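Local coordinates for protein succinyl-CoA:3-ketoacid coenzyme A transferase subunit B (PDB 3RRL) that transfers coenzyme A from succinyl-CoA to a 3-oxo acid, giving a 3-oxoacyl-CoA and succinate, as the B subunit of the enzyme, at residues E12-G22 with G91-G99; M181-L192 with T199-L207. One frame throughout, in Å; residues are numbered along the deposited sequence.

Overall arrangement
From the N terminus the chain runs through helix 2-10 into residues 12-22. It then passes through strands 39-42, 46-49, 72-73 and 76-78 and helix 81-89. Interaction 1 closes this long loop when 91-99 returns beside 12-22 as a parallel neighbour. The chain goes on to strands 134-138, 166-168 and 172-177. Interaction 2 then closes a much shorter loop, of one helix, between 181-192 and 199-207. The two loops follow one another and neither nest nor cross. Both contacts belong to the same large mixed sheet. Interaction 1 joins two inner strands, and interaction 2 adds the outermost strand at one edge, within this chain. Their centres lie about 24 Å apart.

Interaction 1: residues E12-G22 with G91-G99; sequences ELKEGMYVNLG and GHIDLAILG
Asp94 turns its CG away from its own carbonyl carbon (chi1 -62°), and this carries OD2 to the backbone of Tyr18. Tyr18 N donates to the anti lone pair of Asp94 OD2 at 2.9 Å, nearly straight at 166°. The same oxygen lies at the edge of the Tyr18 ring, near its plane, and accepts from a water. Asp94 OD1 forms a salt bridge with Lys133. With CG opposite its backbone N (chi1 -176°), Leu95 sends CD2 to Leu13 CD2, 3.3 Å away. The pair is tight and crosses at about a right angle. The selenium (SE) of selenomethionine Met17 lies 4.1 Å from Leu95 CD2. The Leu21 and Ile97 side chains lie side by side, pointing the same way, with Leu21 CD2 3.7 Å from Ile97 CD1.

The backbones pair as parallel strands. Asn20 N donates to Leu95 O at 2.8 Å, then Ile97 N to Asn20 O and Gly22 N to Ile97 O. Asn20 and Ala96 share a sheet face and both touch Leu128 of helix 125-131. Asn20 ND2 is hydrogen-bonded to Gln41 OE1, and the side chain lies near Glu43, the predicted active-site residue. Strand 39-42 flanks 18-21, and strand 134-138 flanks 95-98.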
loop_
_atom_site.group_PDB
_atom_site.type_symbol
_atom_site.label_atom_id
_atom_site.label_comp_id
_atom_site.label_asym_id
_atom_site.label_seq_id
_atom_site.Cartn_x
_atom_site.Cartn_y
_atom_site.Cartn_z
ATOM N N GLU B 12 23.983 21.767 -4.045
ATOM C CA GLU B 12 22.909 21.135 -4.816
ATOM C C GLU B 12 21.561 21.133 -4.082
ATOM O O GLU B 12 20.512 20.859 -4.675
ATOM C CB GLU B 12 23.305 19.708 -5.215
ATOM C CG GLU B 12 24.559 19.651 -6.084
ATOM C CD GLU B 12 24.345 20.297 -7.443
ATOM O OE1 GLU B 12 23.302 20.007 -8.073
ATOM O OE2 GLU B 12 25.209 21.096 -7.877
ATOM N N LEU B 13 21.588 21.436 -2.789
ATOM C CA LEU B 13 20.353 21.470 -2.009
ATOM C C LEU B 13 19.648 22.804 -2.179
ATOM O O LEU B 13 20.241 23.864 -1.982
ATOM C CB LEU B 13 20.631 21.195 -0.534
ATOM C CG LEU B 13 21.269 19.841 -0.239
ATOM C CD1 LEU B 13 21.271 19.583 1.249
ATOM C CD2 LEU B 13 20.497 18.767 -0.947
ATOM N N LYS B 14 18.379 22.741 -2.560
ATOM C CA LYS B 14 17.594 23.938 -2.849
ATOM C C LYS B 14 16.339 23.999 -1.984
ATOM O O LYS B 14 15.786 22.963 -1.602
ATOM C CB LYS B 14 17.195 23.963 -4.326
ATOM C CG LYS B 14 18.361 23.856 -5.303
ATOM C CD LYS B 14 19.131 25.164 -5.377
ATOM C CE LYS B 14 20.041 25.215 -6.599
ATOM N NZ LYS B 14 20.510 26.609 -6.886
ATOM N N GLU B 15 15.886 25.218 -1.701
ATOM C CA GLU B 15 14.693 25.444 -0.898
ATOM C C GLU B 15 13.503 24.660 -1.431
ATOM O O GLU B 15 13.214 24.698 -2.627
ATOM C CB GLU B 15 14.343 26.934 -0.887
ATOM C CG GLU B 15 15.236 27.786 0.001
ATOM C CD GLU B 15 14.729 27.876 1.426
ATOM O OE1 GLU B 15 13.576 27.463 1.680
ATOM O OE2 GLU B 15 15.483 28.365 2.293
ATOM N N GLY B 16 12.820 23.946 -0.539
ATOM C CA GLY B 16 11.583 23.275 -0.894
ATOM C C GLY B 16 11.784 21.858 -1.381
ATOM O O GLY B 16 10.829 21.167 -1.724
HETATM N N MSE B 17 13.031 21.415 -1.409
HETATM C CA MSE B 17 13.324 20.070 -1.861
HETATM C C MSE B 17 13.007 19.033 -0.808
HETATM O O MSE B 17 13.052 19.309 0.395
HETATM C CB MSE B 17 14.787 19.945 -2.232
HETATM C CG MSE B 17 15.120 20.513 -3.588
HETATM SE SE MSE B 17 16.883 19.920 -4.100
HETATM C CE MSE B 17 16.839 20.474 -5.967
ATOM N N TYR B 18 12.683 17.835 -1.275
ATOM C CA TYR B 18 12.627 16.669 -0.419
ATOM C C TYR B 18 13.862 15.844 -0.757
ATOM O O TYR B 18 14.084 15.501 -1.917
ATOM C CB TYR B 18 11.348 15.885 -0.674
ATOM C CG TYR B 18 10.086 16.650 -0.317
ATOM C CD1 TYR B 18 9.548 16.591 0.968
ATOM C CD2 TYR B 18 9.432 17.431 -1.264
ATOM C CE1 TYR B 18 8.382 17.288 1.301
ATOM C CE2 TYR B 18 8.268 18.126 -0.945
ATOM C CZ TYR B 18 7.753 18.054 0.338
ATOM O OH TYR B 18 6.607 18.753 0.644
ATOM N N VAL B 19 14.670 15.540 0.254
ATOM C CA VAL B 19 15.992 14.974 0.027
ATOM C C VAL B 19 16.227 13.726 0.856
ATOM O O VAL B 19 15.818 13.648 2.016
ATOM C CB VAL B 19 17.095 16.005 0.370
ATOM C CG1 VAL B 19 18.477 15.393 0.194
ATOM C CG2 VAL B 19 16.941 17.242 -0.494
ATOM N N ASN B 20 16.899 12.752 0.254
ATOM C CA ASN B 20 17.347 11.584 0.989
ATOM C C ASN B 20 18.865 11.459 0.970
ATOM O O ASN B 20 19.481 11.406 -0.097
ATOM C CB ASN B 20 16.723 10.312 0.437
ATOM C CG ASN B 20 17.144 9.089 1.221
ATOM O OD1 ASN B 20 18.307 8.666 1.164
ATOM N ND2 ASN B 20 16.204 8.518 1.977
ATOM N N LEU B 21 19.461 11.418 2.155
ATOM C CA LEU B 21 20.907 11.332 2.288
ATOM C C LEU B 21 21.298 9.915 2.660
ATOM O O LEU B 21 20.883 9.409 3.691
ATOM C CB LEU B 21 21.398 12.295 3.366
ATOM C CG LEU B 21 21.184 13.786 3.104
ATOM C CD1 LEU B 21 21.686 14.617 4.275
ATOM C CD2 LEU B 21 21.880 14.192 1.815
ATOM N N GLY B 22 22.087 9.266 1.816
ATOM C CA GLY B 22 22.541 7.924 2.121
ATOM C C GLY B 22 23.539 7.959 3.259
ATOM O O GLY B 22 24.061 9.018 3.605
ATOM N N GLY B 91 8.956 8.287 -7.424
ATOM C CA GLY B 91 9.571 9.484 -7.979
ATOM C C GLY B 91 9.296 10.777 -7.232
ATOM O O GLY B 91 9.427 11.871 -7.796
ATOM N N HIS B 92 8.918 10.667 -5.962
ATOM C CA HIS B 92 8.532 11.848 -5.190
ATOM C C HIS B 92 9.693 12.569 -4.498
ATOM O O HIS B 92 9.565 13.728 -4.114
ATOM C CB HIS B 92 7.425 11.482 -4.197
ATOM C CG HIS B 92 6.240 10.831 -4.846
ATOM N ND1 HIS B 92 5.138 11.541 -5.271
ATOM C CD2 HIS B 92 6.005 9.538 -5.174
ATOM C CE1 HIS B 92 4.268 10.713 -5.819
ATOM N NE2 HIS B 92 4.771 9.492 -5.776
ATOM N N ILE B 93 10.835 11.899 -4.371
ATOM C CA ILE B 93 12.016 12.498 -3.746
ATOM C C ILE B 93 12.821 13.280 -4.791
ATOM O O ILE B 93 13.204 12.732 -5.820
ATOM C CB ILE B 93 12.926 11.416 -3.123
ATOM C CG1 ILE B 93 12.154 10.587 -2.099
ATOM C CG2 ILE B 93 14.174 12.046 -2.489
ATOM C CD1 ILE B 93 11.686 11.375 -0.912
ATOM N N ASP B 94 13.083 14.555 -4.526
ATOM C CA ASP B 94 13.755 15.405 -5.508
ATOM C C ASP B 94 15.224 15.041 -5.652
ATOM O O ASP B 94 15.790 15.119 -6.736
ATOM C CB ASP B 94 13.638 16.880 -5.116
ATOM C CG ASP B 94 12.203 17.362 -5.074
ATOM O OD1 ASP B 94 11.490 17.206 -6.092
ATOM O OD2 ASP B 94 11.788 17.885 -4.018
ATOM N N LEU B 95 15.850 14.666 -4.544
ATOM C CA LEU B 95 17.283 14.458 -4.546
ATOM C C LEU B 95 17.729 13.315 -3.639
ATOM O O LEU B 95 17.391 13.275 -2.459
ATOM C CB LEU B 95 17.953 15.756 -4.122
ATOM C CG LEU B 95 19.464 15.802 -4.154
ATOM C CD1 LEU B 95 19.937 15.452 -5.543
ATOM C CD2 LEU B 95 19.894 17.198 -3.763
ATOM N N ALA B 96 18.519 12.405 -4.190
ATOM C CA ALA B 96 19.163 11.380 -3.388
ATOM C C ALA B 96 20.662 11.533 -3.564
ATOM O O ALA B 96 21.164 11.545 -4.691
ATOM C CB ALA B 96 18.716 9.999 -3.810
ATOM N N ILE B 97 21.365 11.677 -2.447
ATOM C CA ILE B 97 22.810 11.786 -2.461
ATOM C C ILE B 97 23.393 10.512 -1.886
ATOM O O ILE B 97 22.953 10.038 -0.835
ATOM C CB ILE B 97 23.293 12.998 -1.663
ATOM C CG1 ILE B 97 22.596 14.269 -2.165
ATOM C CG2 ILE B 97 24.802 13.134 -1.785
ATOM C CD1 ILE B 97 23.060 15.529 -1.482
ATOM N N LEU B 98 24.368 9.948 -2.592
ATOM C CA LEU B 98 24.905 8.640 -2.245
ATOM C C LEU B 98 26.420 8.627 -2.329
ATOM O O LEU B 98 27.020 9.406 -3.080
ATOM C CB LEU B 98 24.353 7.560 -3.185
ATOM C CG LEU B 98 22.862 7.221 -3.201
ATOM C CD1 LEU B 98 22.161 7.930 -4.344
ATOM C CD2 LEU B 98 22.676 5.724 -3.342
ATOM N N GLY B 99 27.036 7.737 -1.555
ATOM C CA GLY B 99 28.455 7.473 -1.695
ATOM C C GLY B 99 28.644 6.402 -2.747
ATOM O O GLY B 99 27.673 5.790 -3.178
HETATM O O HOH W 1 9.592 19.376 -4.347
#

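Interaction 2: residues M181-L192 with T199-L207; sequences MKLVELQEGVSL and TEAEFEVRL
Residues 181-192 and 199-207 form the two ends of a beta-alpha-beta crossover, strand 180-186, helix 192-198 and strand 204-205, whose strands pair in parallel. Glu204 N donates to Met181 O at 2.9 Å, and Leu183 N to Glu204 O at 2.9 Å. Arg206 N reaches Leu183 O at 3.1 Å, but less directly, at 136° and tilted from the carbonyl plane.

On one face Lys182 and Glu204 run side by side. Lys182 is bent at its last torsion (chi4 -78°), and NZ meets Glu204 OE1 at 3.0 Å, nearly along the C-O axis of that oxygen. Arg206 shares this carboxylate. Glu204 OE1 sits over one face of the Arg206 guanidinium, offset toward the rim, so this second link rests on charge alone. Arg206 NH2 also donates to Val205 O, which lies in the guanidinium plane, although the donor stands above the plane of that carbonyl. Lys182 NZ and Arg206 NE are 3.9 Å apart, and the carboxylate they share would partly offset the repulsion.

Apolar side chains gather on the side of Leu183 and Val205. Phe203 holds CG between its backbone N and carbonyl carbon (chi1 60°), which lays the side chain beside that of Leu183; Phe203 CD1 is 3.7 Å from Leu183 CB. At the C terminus Leu207 crosses Leu186 at about a right angle, with Leu207 CD1 3.8 Å from Leu186 CD1. Leu207 CD2 packs 3.5 Å from Glu185 N. Leu192 CD1 approaches Val205 CG2.

Strand 172-177 pairs antiparallel with 180-186, where Val184 and Glu185 form a classic bulge opposite Val173. Helix 192-198 packs on Leu186 and Phe203, and strand 204-205 ends the sheet within this chain.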
loop_
_atom_site.group_PDB
_atom_site.type_symbol
_atom_site.label_atom_id
_atom_site.label_comp_id
_atom_site.label_asym_id
_atom_site.label_seq_id
_atom_site.Cartn_x
_atom_site.Cartn_y
_atom_site.Cartn_z
HETATM N N MSE B 181 29.732 11.113 -20.271
HETATM C CA MSE B 181 30.146 11.852 -19.085
HETATM C C MSE B 181 30.843 13.165 -19.428
HETATM O O MSE B 181 31.787 13.189 -20.217
HETATM C CB MSE B 181 31.082 10.985 -18.245
HETATM C CG MSE B 181 31.419 11.565 -16.894
HETATM SE SE MSE B 181 32.553 10.330 -15.919
HETATM C CE MSE B 181 32.346 11.024 -14.122
ATOM N N LYS B 182 30.386 14.256 -18.821
ATOM C CA LYS B 182 30.995 15.566 -19.048
ATOM C C LYS B 182 31.641 16.116 -17.782
ATOM O O LYS B 182 31.039 16.083 -16.708
ATOM C CB LYS B 182 29.945 16.565 -19.551
ATOM C CG LYS B 182 29.231 16.164 -20.832
ATOM C CD LYS B 182 27.966 16.995 -21.009
ATOM C CE LYS B 182 27.205 16.650 -22.293
ATOM N NZ LYS B 182 27.800 17.234 -23.539
ATOM N N LEU B 183 32.842 16.670 -17.925
ATOM C CA LEU B 183 33.506 17.322 -16.814
ATOM C C LEU B 183 33.040 18.757 -16.875
ATOM O O LEU B 183 33.417 19.489 -17.782
ATOM C CB LEU B 183 35.014 17.306 -17.057
ATOM C CG LEU B 183 35.846 18.187 -16.127
ATOM C CD1 LEU B 183 35.656 17.735 -14.678
ATOM C CD2 LEU B 183 37.322 18.167 -16.506
ATOM N N VAL B 184 32.178 19.156 -15.947
ATOM C CA VAL B 184 31.677 20.522 -15.960
ATOM C C VAL B 184 32.303 21.462 -14.934
ATOM O O VAL B 184 32.037 22.659 -14.957
ATOM C CB VAL B 184 30.146 20.551 -15.837
ATOM C CG1 VAL B 184 29.529 19.760 -16.969
ATOM C CG2 VAL B 184 29.701 19.981 -14.488
ATOM N N GLU B 185 33.113 20.928 -14.027
ATOM C CA GLU B 185 33.734 21.771 -13.009
ATOM C C GLU B 185 35.032 21.180 -12.449
ATOM O O GLU B 185 35.130 19.973 -12.221
ATOM C CB GLU B 185 32.727 22.035 -11.886
ATOM C CG GLU B 185 33.064 23.192 -10.962
ATOM C CD GLU B 185 32.017 23.385 -9.859
ATOM O OE1 GLU B 185 30.810 23.181 -10.124
ATOM O OE2 GLU B 185 32.404 23.740 -8.727
ATOM N N LEU B 186 36.010 22.043 -12.194
ATOM C CA LEU B 186 37.216 21.658 -11.469
ATOM C C LEU B 186 37.096 22.182 -10.043
ATOM O O LEU B 186 36.664 23.316 -9.834
ATOM C CB LEU B 186 38.466 22.261 -12.123
ATOM C CG LEU B 186 38.917 21.757 -13.501
ATOM C CD1 LEU B 186 40.036 22.637 -14.069
ATOM C CD2 LEU B 186 39.353 20.294 -13.442
ATOM N N GLN B 187 37.466 21.360 -9.064
ATOM C CA GLN B 187 37.490 21.808 -7.674
ATOM C C GLN B 187 38.650 22.780 -7.467
ATOM O O GLN B 187 39.596 22.805 -8.258
ATOM C CB GLN B 187 37.595 20.621 -6.711
ATOM C CG GLN B 187 36.335 19.753 -6.627
ATOM C CD GLN B 187 35.363 20.222 -5.561
ATOM O OE1 GLN B 187 35.226 21.419 -5.314
ATOM N NE2 GLN B 187 34.683 19.272 -4.914
ATOM N N GLU B 188 38.569 23.581 -6.407
ATOM C CA GLU B 188 39.567 24.615 -6.137
ATOM C C GLU B 188 40.988 24.064 -6.047
ATOM O O GLU B 188 41.251 23.132 -5.293
ATOM C CB GLU B 188 39.216 25.374 -4.856
ATOM C CG GLU B 188 38.553 26.720 -5.093
ATOM C CD GLU B 188 39.516 27.747 -5.670
ATOM O OE1 GLU B 188 39.113 28.919 -5.844
ATOM O OE2 GLU B 188 40.679 27.382 -5.948
ATOM N N GLY B 189 41.901 24.653 -6.822
ATOM C CA GLY B 189 43.301 24.265 -6.784
ATOM C C GLY B 189 43.604 22.971 -7.520
ATOM O O GLY B 189 44.661 22.356 -7.325
ATOM N N VAL B 190 42.669 22.557 -8.371
ATOM C CA VAL B 190 42.835 21.342 -9.159
ATOM C C VAL B 190 42.948 21.673 -10.649
ATOM O O VAL B 190 42.274 22.576 -11.152
ATOM C CB VAL B 190 41.683 20.344 -8.903
ATOM C CG1 VAL B 190 41.837 19.111 -9.785
ATOM C CG2 VAL B 190 41.652 19.943 -7.430
ATOM N N SER B 191 43.802 20.938 -11.354
ATOM C CA SER B 191 44.093 21.246 -12.748
ATOM C C SER B 191 43.393 20.268 -13.669
ATOM O O SER B 191 43.147 19.120 -13.299
ATOM C CB SER B 191 45.595 21.191 -13.019
ATOM O OG SER B 191 45.988 19.860 -13.301
ATOM N N LEU B 192 43.053 20.734 -14.864
ATOM C CA LEU B 192 42.464 19.864 -15.867
ATOM C C LEU B 192 43.296 18.594 -16.025
ATOM O O LEU B 192 42.759 17.485 -16.068
ATOM C CB LEU B 192 42.340 20.596 -17.207
ATOM C CG LEU B 192 41.790 19.771 -18.374
ATOM C CD1 LEU B 192 40.517 19.039 -17.987
ATOM C CD2 LEU B 192 41.557 20.638 -19.609
ATOM N N THR B 199 41.715 9.986 -13.965
ATOM C CA THR B 199 40.444 9.437 -14.422
ATOM C C THR B 199 40.628 8.423 -15.545
ATOM O O THR B 199 41.232 8.729 -16.570
ATOM C CB THR B 199 39.516 10.550 -14.909
ATOM O OG1 THR B 199 39.328 11.499 -13.855
ATOM C CG2 THR B 199 38.166 9.979 -15.318
ATOM N N GLU B 200 40.124 7.211 -15.336
ATOM C CA GLU B 200 40.141 6.183 -16.374
ATOM C C GLU B 200 38.994 6.370 -17.365
ATOM O O GLU B 200 39.170 6.203 -18.572
ATOM C CB GLU B 200 40.069 4.790 -15.755
ATOM C CG GLU B 200 41.185 4.493 -14.771
ATOM C CD GLU B 200 41.062 3.109 -14.156
ATOM O OE1 GLU B 200 41.878 2.779 -13.269
ATOM O OE2 GLU B 200 40.149 2.354 -14.558
ATOM N N ALA B 201 37.818 6.718 -16.849
ATOM C CA ALA B 201 36.641 6.909 -17.685
ATOM C C ALA B 201 36.935 7.926 -18.781
ATOM O O ALA B 201 37.705 8.861 -18.574
ATOM C CB ALA B 201 35.462 7.375 -16.836
ATOM N N GLU B 202 36.336 7.727 -19.951
ATOM C CA GLU B 202 36.422 8.703 -21.030
ATOM C C GLU B 202 35.347 9.759 -20.841
ATOM O O GLU B 202 34.186 9.431 -20.579
ATOM C CB GLU B 202 36.229 8.026 -22.387
ATOM C CG GLU B 202 37.268 6.969 -22.711
ATOM C CD GLU B 202 36.871 6.105 -23.898
ATOM O OE1 GLU B 202 35.652 5.919 -24.130
ATOM O OE2 GLU B 202 37.783 5.615 -24.601
ATOM N N PHE B 203 35.723 11.025 -20.989
ATOM C CA PHE B 203 34.766 12.107 -20.789
ATOM C C PHE B 203 35.012 13.275 -21.737
ATOM O O PHE B 203 36.108 13.427 -22.274
ATOM C CB PHE B 203 34.801 12.594 -19.332
ATOM C CG PHE B 203 36.143 13.123 -18.897
ATOM C CD1 PHE B 203 36.424 14.483 -18.954
ATOM C CD2 PHE B 203 37.122 12.265 -18.425
ATOM C CE1 PHE B 203 37.655 14.979 -18.552
ATOM C CE2 PHE B 203 38.355 12.756 -18.019
ATOM C CZ PHE B 203 38.621 14.118 -18.085
ATOM N N GLU B 204 33.981 14.093 -21.929
ATOM C CA GLU B 204 34.091 15.306 -22.727
ATOM C C GLU B 204 34.375 16.470 -21.793
ATOM O O GLU B 204 33.809 16.544 -20.701
ATOM C CB GLU B 204 32.786 15.578 -23.472
ATOM C CG GLU B 204 32.342 14.475 -24.411
ATOM C CD GLU B 204 30.893 14.643 -24.858
ATOM O OE1 GLU B 204 30.221 15.577 -24.365
ATOM O OE2 GLU B 204 30.423 13.841 -25.698
ATOM N N VAL B 205 35.230 17.392 -22.227
ATOM C CA VAL B 205 35.558 18.539 -21.397
ATOM C C VAL B 205 34.623 19.695 -21.729
ATOM O O VAL B 205 34.706 20.329 -22.787
ATOM C CB VAL B 205 37.019 18.970 -21.614
ATOM C CG1 VAL B 205 37.302 20.280 -20.884
ATOM C CG2 VAL B 205 37.962 17.865 -21.158
ATOM N N ARG B 206 33.702 19.913 -20.804
ATOM C CA ARG B 206 32.701 20.969 -20.828
ATOM C C ARG B 206 32.925 22.157 -19.891
ATOM O O ARG B 206 31.960 22.806 -19.499
ATOM C CB ARG B 206 31.289 20.398 -20.744
ATOM C CG ARG B 206 30.938 19.547 -21.967
ATOM C CD ARG B 206 31.082 20.354 -23.262
ATOM N NE ARG B 206 30.723 19.574 -24.444
ATOM C CZ ARG B 206 31.581 18.850 -25.159
ATOM N NH1 ARG B 206 31.157 18.175 -26.218
ATOM N NH2 ARG B 206 32.863 18.799 -24.820
ATOM N N LEU B 207 34.137 22.319 -19.370
ATOM C CA LEU B 207 34.438 23.499 -18.557
ATOM C C LEU B 207 34.034 24.780 -19.269
ATOM O O LEU B 207 33.650 25.754 -18.622
ATOM C CB LEU B 207 35.919 23.554 -18.180
ATOM C CG LEU B 207 36.384 22.327 -17.400
ATOM C CD1 LEU B 207 37.883 22.363 -17.177
ATOM C CD2 LEU B 207 35.631 22.203 -16.074
#